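Local coordinates for secreted protein (Streptomyces lividans TK24, PDB 5LXZ) that is a secreted copper metalloradical protein of the AA5 (galactose oxidase-like) family that probably oxidises alcohol or aldehyde substrates, at residues A[114-120]-A[204-210]. The protein carries 1 engineered substitution. Where two conformers were deposited one is given. Residues are numbered along the deposited sequence.
Sequences MVVHNEN and RNTYGIA
This is an antiparallel strand pairing inside the GlxA beta barrel domain: extended strand 206-210 runs alongside extended strand 111-118, whose other edge bonds to strand 164-177. The axes of 114-118 and 206-210 approach to 4.5 Å, with 150° between their N-to-C directions. Val-115 and Ile-209 form one hydrogen-bonded pair (Val-115 N to Ile-209 O 2.9 Å, Ile-209 N to Val-115 O 2.8 Å), His-117 and Tyr-207 the next (His-117 N to Tyr-207 O 2.7 Å, Tyr-207 N to His-117 O 3.2 Å); Val-116/Gly-208 (CA-CA 4.2 Å) and Asn-118/Thr-206 (CA-CA 4.8 Å) are non-hydrogen-bonded. Glu-119 N to Asn-205 O, 2.8 Å, carries the register to the helix end. On the face of Val-115 and Ile-209, His-117 (chi1 m) and Tyr-207 (chi1 p) have planes at 18° but barely overlap; His-117 CB makes a CH-pi contact 3.7 Å from the Tyr-207 ring centroid. On the face of Val-116, Asn-118 and Thr-206, Gly-208 admits Met-114 SD to 3.7 Å from its CA, where a CB would clash. Water 1 bridges Asn-118 OD1 (2.7 Å) and Thr-206 OG1 (2.8 Å), the latter also bonded to Asp-202. Asn-118 OD1 accepts from Asn-120 N (2.9 Å), an Asx turn. Together these features mark an antiparallel pairing in a curled beta-barrel sheet.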
ATOM      1  N   MET A 114      14.035  -8.429 -20.070  1.00 10.96           N
ATOM      2  CA  MET A 114      15.080  -7.431 -20.195  1.00 10.48           C
ATOM      3  C   MET A 114      14.649  -6.375 -21.190  1.00 10.98           C
ATOM      4  O   MET A 114      14.224  -6.711 -22.319  1.00 11.15           O
ATOM      5  CB  MET A 114      16.340  -8.118 -20.722  1.00 10.69           C
ATOM      6  CG  MET A 114      17.579  -7.252 -20.838  1.00 11.04           C
ATOM      7  SD  MET A 114      18.227  -6.734 -19.243  1.00 10.38           S
ATOM      8  CE  MET A 114      18.587  -8.294 -18.456  1.00 10.14           C
ATOM      9  N   VAL A 115      14.736  -5.104 -20.803  1.00 10.30           N
ATOM     10  CA  VAL A 115      14.453  -4.009 -21.732  1.00 10.40           C
ATOM     11  C   VAL A 115      15.787  -3.566 -22.266  1.00 11.02           C
ATOM     12  O   VAL A 115      16.569  -2.952 -21.563  1.00 10.75           O
ATOM     13  CB  VAL A 115      13.713  -2.859 -21.070  1.00 11.26           C
ATOM     14  CG1 VAL A 115      13.470  -1.728 -22.082  1.00 11.40           C
ATOM     15  CG2 VAL A 115      12.436  -3.385 -20.466  1.00 12.25           C
ATOM     16  N   VAL A 116      16.070  -3.856 -23.536  1.00 11.21           N
ATOM     17  CA  VAL A 116      17.337  -3.469 -24.110  1.00 11.63           C
ATOM     18  C   VAL A 116      17.180  -2.068 -24.677  1.00 11.76           C
ATOM     19  O   VAL A 116      16.194  -1.785 -25.368  1.00 12.47           O
ATOM     20  CB  VAL A 116      17.810  -4.460 -25.192  1.00 11.83           C
ATOM     21  CG1 VAL A 116      19.197  -4.098 -25.700  1.00 12.73           C
ATOM     22  CG2 VAL A 116      17.716  -5.915 -24.709  1.00 12.11           C
ATOM     23  N   HIS A 117      18.162  -1.235 -24.385  1.00 11.39           N
ATOM     24  CA  HIS A 117      18.240   0.158 -24.786  1.00 12.19           C
ATOM     25  C   HIS A 117      19.276   0.304 -25.888  1.00 12.99           C
ATOM     26  O   HIS A 117      20.340  -0.236 -25.782  1.00 11.72           O
ATOM     27  CB  HIS A 117      18.675   1.027 -23.614  1.00 12.69           C
ATOM     28  CG  HIS A 117      17.620   1.257 -22.597  1.00 13.83           C
ATOM     29  ND1 HIS A 117      17.035   0.225 -21.897  1.00 14.99           N
ATOM     30  CD2 HIS A 117      17.052   2.390 -22.142  1.00 14.95           C
ATOM     31  CE1 HIS A 117      16.140   0.715 -21.064  1.00 14.48           C
ATOM     32  NE2 HIS A 117      16.139   2.021 -21.178  1.00 16.47           N
ATOM     33  N   ASN A 118      18.915   1.019 -26.962  1.00 12.99           N
ATOM     34  CA  ASN A 118      19.852   1.352 -28.034  1.00 14.32           C
ATOM     35  C   ASN A 118      19.897   2.868 -28.148  1.00 15.37           C
ATOM     36  O   ASN A 118      18.904   3.490 -28.554  1.00 16.97           O
ATOM     37  CB  ASN A 118      19.389   0.708 -29.325  1.00 14.02           C
ATOM     38  CG  ASN A 118      20.254   1.097 -30.515  1.00 15.42           C
ATOM     39  OD1 ASN A 118      21.380   1.573 -30.374  1.00 15.80           O
ATOM     40  ND2 ASN A 118      19.723   0.850 -31.718  1.00 17.22           N
ATOM     41  N   GLU A 119      21.043   3.446 -27.776  1.00 16.09           N
ATOM     42  CA  GLU A 119      21.258   4.885 -27.846  0.50 16.87           C
ATOM     43  C   GLU A 119      21.707   5.349 -29.240  1.00 17.03           C
ATOM     44  O   GLU A 119      21.871   6.523 -29.448  1.00 17.99           O
ATOM     45  CB  GLU A 119      22.305   5.312 -26.823  0.50 18.03           C
ATOM     46  CG  GLU A 119      21.888   4.995 -25.394  0.50 18.80           C
ATOM     47  CD  GLU A 119      22.763   5.667 -24.358  0.50 19.68           C
ATOM     48  OE1 GLU A 119      23.903   6.051 -24.681  0.50 22.01           O
ATOM     49  OE2 GLU A 119      22.297   5.798 -23.214  0.50 20.93           O
ATOM     50  N   ASN A 120      21.926   4.414 -30.160  1.00 16.91           N
ATOM     51  CA  ASN A 120      22.392   4.746 -31.533  1.00 18.07           C
ATOM     52  C   ASN A 120      21.208   5.118 -32.425  1.00 18.31           C
ATOM     53  O   ASN A 120      20.386   4.272 -32.727  1.00 16.91           O
ATOM     54  CB  ASN A 120      23.176   3.584 -32.126  1.00 17.81           C
ATOM     55  CG  ASN A 120      23.993   3.998 -33.356  1.00 18.68           C
ATOM     56  OD1 ASN A 120      23.694   5.004 -33.964  1.00 20.94           O
ATOM     57  ND2 ASN A 120      25.019   3.246 -33.681  1.00 19.36           N
ATOM     58  N   ARG A 204      28.993   1.053 -25.783  1.00 19.35           N
ATOM     59  CA  ARG A 204      28.569   2.296 -25.130  1.00 20.72           C
ATOM     60  C   ARG A 204      27.081   2.537 -25.322  1.00 19.39           C
ATOM     61  O   ARG A 204      26.384   2.973 -24.402  1.00 20.64           O
ATOM     62  CB  ARG A 204      29.354   3.501 -25.660  1.00 22.39           C
ATOM     63  CG  ARG A 204      30.841   3.494 -25.322  1.00 24.34           C
ATOM     64  CD  ARG A 204      31.487   4.850 -25.629  1.00 25.20           C
ATOM     65  NE  ARG A 204      31.352   5.221 -27.039  1.00 25.58           N
ATOM     66  CZ  ARG A 204      32.133   4.796 -28.040  1.00 27.80           C
ATOM     67  NH1 ARG A 204      33.158   3.974 -27.832  1.00 30.43           N
ATOM     68  NH2 ARG A 204      31.899   5.215 -29.291  1.00 28.97           N
ATOM     69  N   ASN A 205      26.571   2.153 -26.498  1.00 17.14           N
ATOM     70  CA  ASN A 205      25.220   2.487 -26.884  1.00 16.39           C
ATOM     71  C   ASN A 205      24.147   1.454 -26.558  1.00 15.01           C
ATOM     72  O   ASN A 205      22.972   1.744 -26.721  1.00 14.97           O
ATOM     73  CB  ASN A 205      25.198   2.694 -28.404  1.00 18.20           C
ATOM     74  CG  ASN A 205      26.012   3.907 -28.866  1.00 19.75           C
ATOM     75  OD1 ASN A 205      26.206   4.852 -28.126  1.00 21.39           O
ATOM     76  ND2 ASN A 205      26.471   3.871 -30.118  1.00 20.06           N
ATOM     77  N   THR A 206      24.528   0.249 -26.142  1.00 12.89           N
ATOM     78  CA  THR A 206      23.569  -0.824 -25.966  1.00 12.96           C
ATOM     79  C   THR A 206      23.698  -1.357 -24.541  1.00 12.75           C
ATOM     80  O   THR A 206      24.791  -1.750 -24.139  1.00 13.60           O
ATOM     81  CB  THR A 206      23.810  -1.986 -26.962  1.00 13.72           C
ATOM     82  OG1 THR A 206      24.180  -1.437 -28.230  1.00 13.96           O
ATOM     83  CG2 THR A 206      22.567  -2.835 -27.114  1.00 14.29           C
ATOM     84  N   TYR A 207      22.587  -1.340 -23.814  1.00 11.57           N
ATOM     85  CA  TYR A 207      22.578  -1.959 -22.458  1.00 11.52           C
ATOM     86  C   TYR A 207      21.173  -2.394 -22.120  1.00 10.72           C
ATOM     87  O   TYR A 207      20.216  -2.001 -22.770  1.00 10.32           O
ATOM     88  CB  TYR A 207      23.095  -0.968 -21.416  1.00 12.10           C
ATOM     89  CG  TYR A 207      22.310   0.291 -21.335  1.00 13.12           C
ATOM     90  CD1 TYR A 207      22.584   1.364 -22.199  1.00 14.46           C
ATOM     91  CD2 TYR A 207      21.252   0.423 -20.455  1.00 14.16           C
ATOM     92  CE1 TYR A 207      21.841   2.508 -22.139  1.00 15.78           C
ATOM     93  CE2 TYR A 207      20.500   1.578 -20.405  1.00 15.26           C
ATOM     94  CZ  TYR A 207      20.793   2.611 -21.258  1.00 16.27           C
ATOM     95  OH  TYR A 207      20.028   3.760 -21.164  1.00 21.05           O
ATOM     96  N   GLY A 208      21.039  -3.198 -21.070  1.00  9.28           N
ATOM     97  CA  GLY A 208      19.750  -3.691 -20.648  1.00  9.07           C
ATOM     98  C   GLY A 208      19.342  -3.075 -19.336  1.00  8.38           C
ATOM     99  O   GLY A 208      20.221  -2.656 -18.553  1.00  7.92           O
ATOM    100  N   ILE A 209      18.057  -2.971 -19.141  1.00  8.31           N
ATOM    101  CA  ILE A 209      17.480  -2.683 -17.801  1.00  9.60           C
ATOM    102  C   ILE A 209      16.446  -3.731 -17.503  1.00  8.84           C
ATOM    103  O   ILE A 209      15.555  -3.971 -18.313  1.00  9.13           O
ATOM    104  CB  ILE A 209      16.833  -1.293 -17.709  1.00 11.03           C
ATOM    105  CG1 ILE A 209      17.843  -0.212 -18.076  1.00 12.56           C
ATOM    106  CG2 ILE A 209      16.247  -1.067 -16.303  1.00 12.17           C
ATOM    107  CD1 ILE A 209      18.828   0.165 -17.011  1.00 13.82           C
ATOM    108  N   ALA A 210      16.499  -4.348 -16.320  1.00  7.72           N
ATOM    109  CA  ALA A 210      15.492  -5.292 -15.946  1.00  8.40           C
ATOM    110  C   ALA A 210      15.151  -5.056 -14.500  1.00  8.50           C
ATOM    111  O   ALA A 210      16.036  -4.696 -13.734  1.00  8.92           O
ATOM    112  CB  ALA A 210      15.993  -6.705 -16.107  1.00  8.25           C
TER
HETATM  113  O   HOH W   1      23.617   0.088 -30.471  1.00 19.22           O
HETATM  114  O   HOH W   2      25.810   1.223 -31.683  1.00 20.28           O